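Local coordinates for transcriptional regulator, MerR family (Bacillus thuringiensis serovar konkukian, PDB 3GPV), which probably binds DNA as a dimeric MerR-family transcription factor, with a winged helix-turn-helix domain and a long helix that pairs the two subunits, at residues E115-L118 with K119-Q122; L97-M100 with K101-E104; Q26-T29 with I30-R34. All coordinates share one frame; numbering follows the deposited sequence.

Contact 1: E115-L118 with K119-Q122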
loop_
_atom_site.group_PDB
_atom_site.type_symbol
_atom_site.label_atom_id
_atom_site.label_comp_id
_atom_site.label_asym_id
_atom_site.label_seq_id
_atom_site.Cartn_x
_atom_site.Cartn_y
_atom_site.Cartn_z
ATOM N N GLU B 115 -10.228 -2.641 6.190
ATOM C CA GLU B 115 -11.649 -2.900 6.374
ATOM C C GLU B 115 -12.338 -1.549 6.655
ATOM O O GLU B 115 -13.444 -1.274 6.164
ATOM C CB GLU B 115 -11.873 -3.856 7.553
ATOM C CG GLU B 115 -11.436 -5.282 7.296
ATOM C CD GLU B 115 -12.423 -6.071 6.443
ATOM O OE1 GLU B 115 -13.409 -5.501 5.930
ATOM O OE2 GLU B 115 -12.200 -7.282 6.285
ATOM N N LYS B 116 -11.669 -0.703 7.437
ATOM C CA LYS B 116 -12.237 0.600 7.774
ATOM C C LYS B 116 -12.403 1.448 6.515
ATOM O O LYS B 116 -13.407 2.149 6.354
ATOM C CB LYS B 116 -11.359 1.327 8.789
ATOM C CG LYS B 116 -11.790 2.777 8.997
ATOM C CD LYS B 116 -11.689 3.260 10.436
ATOM C CE LYS B 116 -10.360 2.906 11.071
ATOM N NZ LYS B 116 -10.327 1.487 11.531
ATOM N N ASN B 117 -11.419 1.374 5.621
ATOM C CA ASN B 117 -11.488 2.114 4.373
ATOM C C ASN B 117 -12.592 1.553 3.487
ATOM O O ASN B 117 -13.331 2.306 2.851
ATOM C CB ASN B 117 -10.123 2.097 3.660
ATOM C CG ASN B 117 -9.137 3.079 4.306
ATOM O OD1 ASN B 117 -9.517 4.191 4.616
ATOM N ND2 ASN B 117 -7.895 2.668 4.509
ATOM N N LEU B 118 -12.727 0.228 3.484
ATOM C CA LEU B 118 -13.763 -0.437 2.694
ATOM C C LEU B 118 -15.141 0.097 3.117
ATOM O O LEU B 118 -16.027 0.281 2.293
ATOM C CB LEU B 118 -13.714 -1.949 2.934
ATOM C CG LEU B 118 -14.784 -2.774 2.206
ATOM C CD1 LEU B 118 -14.702 -2.555 0.681
ATOM C CD2 LEU B 118 -14.589 -4.249 2.533
ATOM N N LYS B 119 -15.302 0.335 4.414
ATOM C CA LYS B 119 -16.565 0.844 4.947
ATOM C C LYS B 119 -16.861 2.253 4.410
ATOM O O LYS B 119 -17.996 2.586 4.068
ATOM C CB LYS B 119 -16.514 0.843 6.482
ATOM C CG LYS B 119 -17.824 1.220 7.160
ATOM C CD LYS B 119 -17.720 1.204 8.692
ATOM C CE LYS B 119 -19.025 1.700 9.342
ATOM N NZ LYS B 119 -18.961 1.740 10.838
ATOM N N LYS B 120 -15.826 3.075 4.315
ATOM C CA LYS B 120 -16.002 4.422 3.803
ATOM C C LYS B 120 -16.408 4.398 2.325
ATOM O O LYS B 120 -17.317 5.118 1.925
ATOM C CB LYS B 120 -14.715 5.220 4.003
ATOM C CG LYS B 120 -14.396 5.468 5.469
ATOM C CD LYS B 120 -13.008 6.032 5.645
ATOM C CE LYS B 120 -12.726 6.360 7.103
ATOM N NZ LYS B 120 -11.332 6.851 7.270
ATOM N N ILE B 121 -15.744 3.565 1.524
ATOM C CA ILE B 121 -16.072 3.460 0.100
ATOM C C ILE B 121 -17.508 2.985 -0.073
ATOM O O ILE B 121 -18.216 3.470 -0.942
ATOM C CB ILE B 121 -15.155 2.439 -0.669
ATOM C CG1 ILE B 121 -13.778 3.035 -0.966
ATOM C CG2 ILE B 121 -15.781 2.087 -2.014
ATOM C CD1 ILE B 121 -12.941 3.196 0.204
ATOM N N GLN B 122 -17.919 2.016 0.741
ATOM C CA GLN B 122 -19.265 1.457 0.666
ATOM C C GLN B 122 -20.328 2.488 1.044
ATOM O O GLN B 122 -21.389 2.551 0.426
ATOM C CB GLN B 122 -19.366 0.220 1.569
ATOM C CG GLN B 122 -18.443 -0.929 1.143
ATOM C CD GLN B 122 -18.699 -2.219 1.934
ATOM O OE1 GLN B 122 -18.789 -2.205 3.155
ATOM N NE2 GLN B 122 -18.799 -3.338 1.227
#

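Contact 2: L97-M100 with K101-E104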
loop_
_atom_site.group_PDB
_atom_site.type_symbol
_atom_site.label_atom_id
_atom_site.label_comp_id
_atom_site.label_asym_id
_atom_site.label_seq_id
_atom_site.Cartn_x
_atom_site.Cartn_y
_atom_site.Cartn_z
ATOM N N LEU B 97 12.513 -14.378 14.186
ATOM C CA LEU B 97 11.224 -14.709 14.779
ATOM C C LEU B 97 10.566 -13.420 15.245
ATOM O O LEU B 97 9.368 -13.203 15.040
ATOM C CB LEU B 97 11.396 -15.661 15.969
ATOM C CG LEU B 97 10.141 -15.935 16.810
ATOM C CD1 LEU B 97 9.059 -16.558 15.954
ATOM C CD2 LEU B 97 10.487 -16.860 17.969
ATOM N N LYS B 98 11.361 -12.560 15.866
ATOM C CA LYS B 98 10.850 -11.291 16.342
ATOM C C LYS B 98 10.335 -10.420 15.189
ATOM O O LYS B 98 9.237 -9.867 15.277
ATOM C CB LYS B 98 11.940 -10.556 17.134
ATOM C CG LYS B 98 11.577 -9.138 17.588
ATOM C CD LYS B 98 10.193 -9.048 18.242
ATOM C CE LYS B 98 10.061 -9.954 19.453
ATOM N NZ LYS B 98 8.749 -9.772 20.123
ATOM N N LEU B 99 11.125 -10.308 14.119
ATOM C CA LEU B 99 10.758 -9.497 12.958
ATOM C C LEU B 99 9.421 -9.928 12.361
ATOM O O LEU B 99 8.588 -9.104 12.020
ATOM C CB LEU B 99 11.839 -9.585 11.874
ATOM C CG LEU B 99 12.166 -8.286 11.125
ATOM C CD1 LEU B 99 12.905 -8.610 9.846
ATOM C CD2 LEU B 99 10.891 -7.515 10.811
HETATM N N MSE B 100 9.227 -11.236 12.248
HETATM C CA MSE B 100 7.990 -11.763 11.694
HETATM C C MSE B 100 6.822 -11.448 12.604
HETATM O O MSE B 100 5.759 -11.066 12.129
HETATM C CB MSE B 100 8.080 -13.283 11.472
HETATM C CG MSE B 100 8.947 -13.671 10.310
HETATM SE SE MSE B 100 8.262 -12.997 8.600
HETATM C CE MSE B 100 9.542 -11.579 8.382
ATOM N N LYS B 101 7.030 -11.602 13.911
ATOM C CA LYS B 101 5.964 -11.344 14.863
ATOM C C LYS B 101 5.536 -9.891 14.776
ATOM O O LYS B 101 4.353 -9.590 14.836
ATOM C CB LYS B 101 6.398 -11.728 16.284
ATOM C CG LYS B 101 6.485 -13.243 16.481
ATOM C CD LYS B 101 6.849 -13.630 17.906
ATOM C CE LYS B 101 5.734 -13.284 18.876
ATOM N NZ LYS B 101 6.074 -13.646 20.285
ATOM N N GLN B 102 6.485 -8.983 14.605
ATOM C CA GLN B 102 6.115 -7.579 14.492
ATOM C C GLN B 102 5.348 -7.356 13.184
ATOM O O GLN B 102 4.342 -6.637 13.145
ATOM C CB GLN B 102 7.357 -6.689 14.536
ATOM C CG GLN B 102 8.173 -6.858 15.810
ATOM C CD GLN B 102 9.380 -5.938 15.862
ATOM O OE1 GLN B 102 10.169 -5.883 14.922
ATOM N NE2 GLN B 102 9.534 -5.216 16.972
ATOM N N GLN B 103 5.818 -7.977 12.113
ATOM C CA GLN B 103 5.144 -7.816 10.828
ATOM C C GLN B 103 3.718 -8.353 10.906
ATOM O O GLN B 103 2.792 -7.758 10.361
ATOM C CB GLN B 103 5.917 -8.530 9.718
ATOM C CG GLN B 103 5.382 -8.246 8.317
ATOM C CD GLN B 103 5.374 -6.766 7.964
ATOM O OE1 GLN B 103 5.922 -5.937 8.678
ATOM N NE2 GLN B 103 4.755 -6.436 6.845
ATOM N N GLU B 104 3.542 -9.484 11.577
ATOM C CA GLU B 104 2.212 -10.056 11.725
ATOM C C GLU B 104 1.336 -8.990 12.384
ATOM O O GLU B 104 0.243 -8.683 11.913
ATOM C CB GLU B 104 2.274 -11.315 12.592
ATOM C CG GLU B 104 0.931 -11.747 13.156
ATOM C CD GLU B 104 1.052 -12.891 14.133
ATOM O OE1 GLU B 104 2.051 -12.914 14.895
ATOM O OE2 GLU B 104 0.138 -13.750 14.143
#

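Contact 3: Q26-T29 with I30-R34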
loop_
_atom_site.group_PDB
_atom_site.type_symbol
_atom_site.label_atom_id
_atom_site.label_comp_id
_atom_site.label_asym_id
_atom_site.label_seq_id
_atom_site.Cartn_x
_atom_site.Cartn_y
_atom_site.Cartn_z
ATOM N N GLN B 26 6.167 -15.023 -11.221
ATOM C CA GLN B 26 5.775 -14.118 -10.144
ATOM C C GLN B 26 5.055 -12.887 -10.626
ATOM O O GLN B 26 4.827 -11.972 -9.850
ATOM C CB GLN B 26 6.976 -13.726 -9.268
ATOM C CG GLN B 26 7.601 -14.932 -8.603
ATOM C CD GLN B 26 6.645 -15.618 -7.646
ATOM O OE1 GLN B 26 6.081 -14.979 -6.757
ATOM N NE2 GLN B 26 6.464 -16.930 -7.817
ATOM N N HIS B 27 4.643 -12.898 -11.892
ATOM C CA HIS B 27 3.942 -11.763 -12.481
ATOM C C HIS B 27 4.673 -10.469 -12.160
ATOM O O HIS B 27 4.061 -9.465 -11.795
ATOM C CB HIS B 27 2.500 -11.690 -11.974
ATOM C CG HIS B 27 1.646 -12.826 -12.430
ATOM N ND1 HIS B 27 0.369 -13.035 -11.959
ATOM C CD2 HIS B 27 1.885 -13.817 -13.320
ATOM C CE1 HIS B 27 -0.141 -14.108 -12.537
ATOM N NE2 HIS B 27 0.760 -14.601 -13.368
ATOM N N LEU B 28 5.994 -10.516 -12.290
ATOM C CA LEU B 28 6.849 -9.364 -12.043
ATOM C C LEU B 28 7.488 -8.977 -13.366
ATOM O O LEU B 28 7.601 -9.806 -14.265
ATOM C CB LEU B 28 7.956 -9.718 -11.053
ATOM C CG LEU B 28 7.605 -10.033 -9.600
ATOM C CD1 LEU B 28 8.792 -10.716 -8.942
ATOM C CD2 LEU B 28 7.236 -8.755 -8.866
ATOM N N THR B 29 7.891 -7.718 -13.494
ATOM C CA THR B 29 8.547 -7.271 -14.710
ATOM C C THR B 29 10.020 -7.574 -14.499
ATOM O O THR B 29 10.469 -7.696 -13.362
ATOM C CB THR B 29 8.370 -5.751 -14.943
ATOM O OG1 THR B 29 8.967 -5.022 -13.865
ATOM C CG2 THR B 29 6.896 -5.396 -15.043
ATOM N N ILE B 30 10.765 -7.711 -15.588
ATOM C CA ILE B 30 12.187 -7.996 -15.504
ATOM C C ILE B 30 12.901 -6.915 -14.687
ATOM O O ILE B 30 13.797 -7.210 -13.892
ATOM C CB ILE B 30 12.817 -8.078 -16.920
ATOM C CG1 ILE B 30 14.260 -8.570 -16.823
ATOM C CG2 ILE B 30 12.759 -6.720 -17.610
ATOM C CD1 ILE B 30 14.386 -10.044 -16.502
ATOM N N SER B 31 12.493 -5.664 -14.873
ATOM C CA SER B 31 13.100 -4.553 -14.156
ATOM C C SER B 31 12.760 -4.543 -12.669
ATOM O O SER B 31 13.579 -4.120 -11.853
ATOM C CB SER B 31 12.679 -3.231 -14.789
ATOM O OG SER B 31 11.269 -3.166 -14.910
ATOM N N GLN B 32 11.558 -4.997 -12.316
ATOM C CA GLN B 32 11.149 -5.038 -10.914
ATOM C C GLN B 32 12.053 -5.973 -10.129
ATOM O O GLN B 32 12.509 -5.636 -9.038
ATOM C CB GLN B 32 9.700 -5.507 -10.779
ATOM C CG GLN B 32 8.664 -4.432 -11.057
ATOM C CD GLN B 32 7.239 -4.926 -10.866
ATOM O OE1 GLN B 32 6.784 -5.826 -11.571
ATOM N NE2 GLN B 32 6.531 -4.340 -9.906
ATOM N N ILE B 33 12.310 -7.149 -10.691
ATOM C CA ILE B 33 13.163 -8.126 -10.035
ATOM C C ILE B 33 14.596 -7.627 -9.936
ATOM O O ILE B 33 15.298 -7.918 -8.974
ATOM C CB ILE B 33 13.154 -9.468 -10.790
ATOM C CG1 ILE B 33 11.734 -10.017 -10.822
ATOM C CG2 ILE B 33 14.078 -10.477 -10.098
ATOM C CD1 ILE B 33 11.631 -11.391 -11.405
ATOM N N ARG B 34 15.031 -6.871 -10.935
ATOM C CA ARG B 34 16.389 -6.353 -10.922
ATOM C C ARG B 34 16.552 -5.301 -9.837
ATOM O O ARG B 34 17.637 -5.129 -9.284
ATOM C CB ARG B 34 16.753 -5.795 -12.298
ATOM C CG ARG B 34 17.091 -6.893 -13.296
ATOM C CD ARG B 34 17.247 -6.365 -14.712
ATOM N NE ARG B 34 17.597 -7.435 -15.642
ATOM C CZ ARG B 34 17.555 -7.323 -16.966
ATOM N NH1 ARG B 34 17.174 -6.182 -17.527
ATOM N NH2 ARG B 34 17.892 -8.355 -17.729
#

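Contact 1: E115-L118 with K119-Q122
L118 and Q122, one helical turn apart on helix 93-128, cross obliquely, with L118 CG lying 4.0 Å from Q122 CD. The leucine reaches this position with CG anti to its own backbone nitrogen (chi1 178°), while the glutamine chain runs straight on beyond CG and brings its CG to 4.1 Å from L118 CD1 as it crosses the leucine. Beneath them the backbone continues the alpha-helical ladder, Q122 N donating to L118 O at 3.0 Å and K119 N to E115 O, also at 3.0 Å. The tight side of this stretch is the one that faces the second subunit. N117 and I121 both pack on C68 of that subunit, L118 on its L108, and Q122 NE2 donates to OE2 of E104 of the second subunit.

The other side, with K116 and K119, is looser. K120 lies at its border, packing on E64 of the second subunit. K116 and K120 lie side by side and point the same way, but touch through methylenes alone, K116 CG to K120 CE at 4.2 Å, and their ammonium nitrogens NZ are 6.9 Å apart. K120 is extended beyond CG and passes N117, whose OD1 is 4.1 Å from K120 CD. K119 is fully extended. E115, exposed like K116 and K119, joins in mainly through its carbonyl oxygen.

The chemistry is therefore divided: mainly apolar carbon, with N117 and the Q122-E104 bond, meets the second subunit, E64 probably offsets the charge of K120 at least in part, and K116 and K119 probably leave theirs largely to solvent.

Contact 2: L97-M100 with K101-E104
K98 and Q102 meet through their aliphatic parts, K98 CD resting 3.8 Å from Q102 CG with the two chains crossing at about a right angle. The lysine gets there by folding: CG is anti to the backbone N, and bends at chi2 (47°) and chi3 (58°) turn the chain toward the following turn of helix. Q102 instead stays extended beyond CG. In the neighbouring pair L97 meets K101, L97 CD1 standing 4.2 Å from K101 CD. K101 CG lies beside its own backbone N, and the chain kinks at chi3 (68°). The ammonium nitrogens K98 NZ and K101 NZ come within 4.7 Å of each other, a like-charged pair that probably depends on solvent screening. On the buried side, selenomethionine M100 is curled, bent at chi2 and again at chi3, and packs on L69 and F82 as well as on I121 of the second subunit. Q103 bends at chi2, and its NE2 donates to T72 OG1. Packing at once on helices 57-70 and 76-88 and on the partner subunit is what the dimerisation helix of MerR regulators does, here antiparallel to its partner, consistent with the coiled coil predicted from residue 104 onward.

Contact 3: Q26-T29 with I30-R34
T29 and Q32 form a capping box at the start of helix 30-38. T29 N donates to Q32 OE1 at 2.9 Å, in the carbonyl plane and on a lone pair of the amide oxygen. In return Q32 N donates to T29 OG1 at 3.0 Å, although the place of that hydroxyl is less certain. A chi1 of 62° sets OG1 between the backbone N and the carbonyl carbon of T29, turned toward the first helical turn. The backbone adds I33 N to T29 O at 3.3 Å, nearly straight at 165°.

Apolar contact joins the same turn to the loop: L28 CD1 lies 3.6 Å from I33 CG1, the side chains crossing at about a right angle. L28 also touches L67 of helix 57-70, and I33 reaches I19 and A23 of helix 19-25. That helix ends in a Schellman motif with H27 as C-prime residue.

This short turn links the two helices of a helix-turn-helix unit. Its chemistry implies that the N-H groups of Q32 and I33 are met by T29 and that of T29 by the Q32 amide, while L28 and I33 tie helix 30-38, probably the recognition helix, to the domain's apolar interior.

How the contacts relate
The three contacts follow one another along the chain, from contact 3 in the helix-turn-helix region to contacts 2 and 1 on helix 93-128. Contacts 1 and 2 have centres 27 Å apart and nearest atoms about 13 Å apart, so within one chain they do not touch. Across the dimer they do: 115-122 of one subunit faces 97-104 of the other, as expected of antiparallel pairing. Contact 3 lies 26 Å, centre to centre, from contact 2, on opposite sides of the chain's centre, and 31 Å from contact 1. Helix 57-70 nevertheless connects them: it meets L28, then M100 and Q103, and through C68 receives N117 and I121 of the partner subunit.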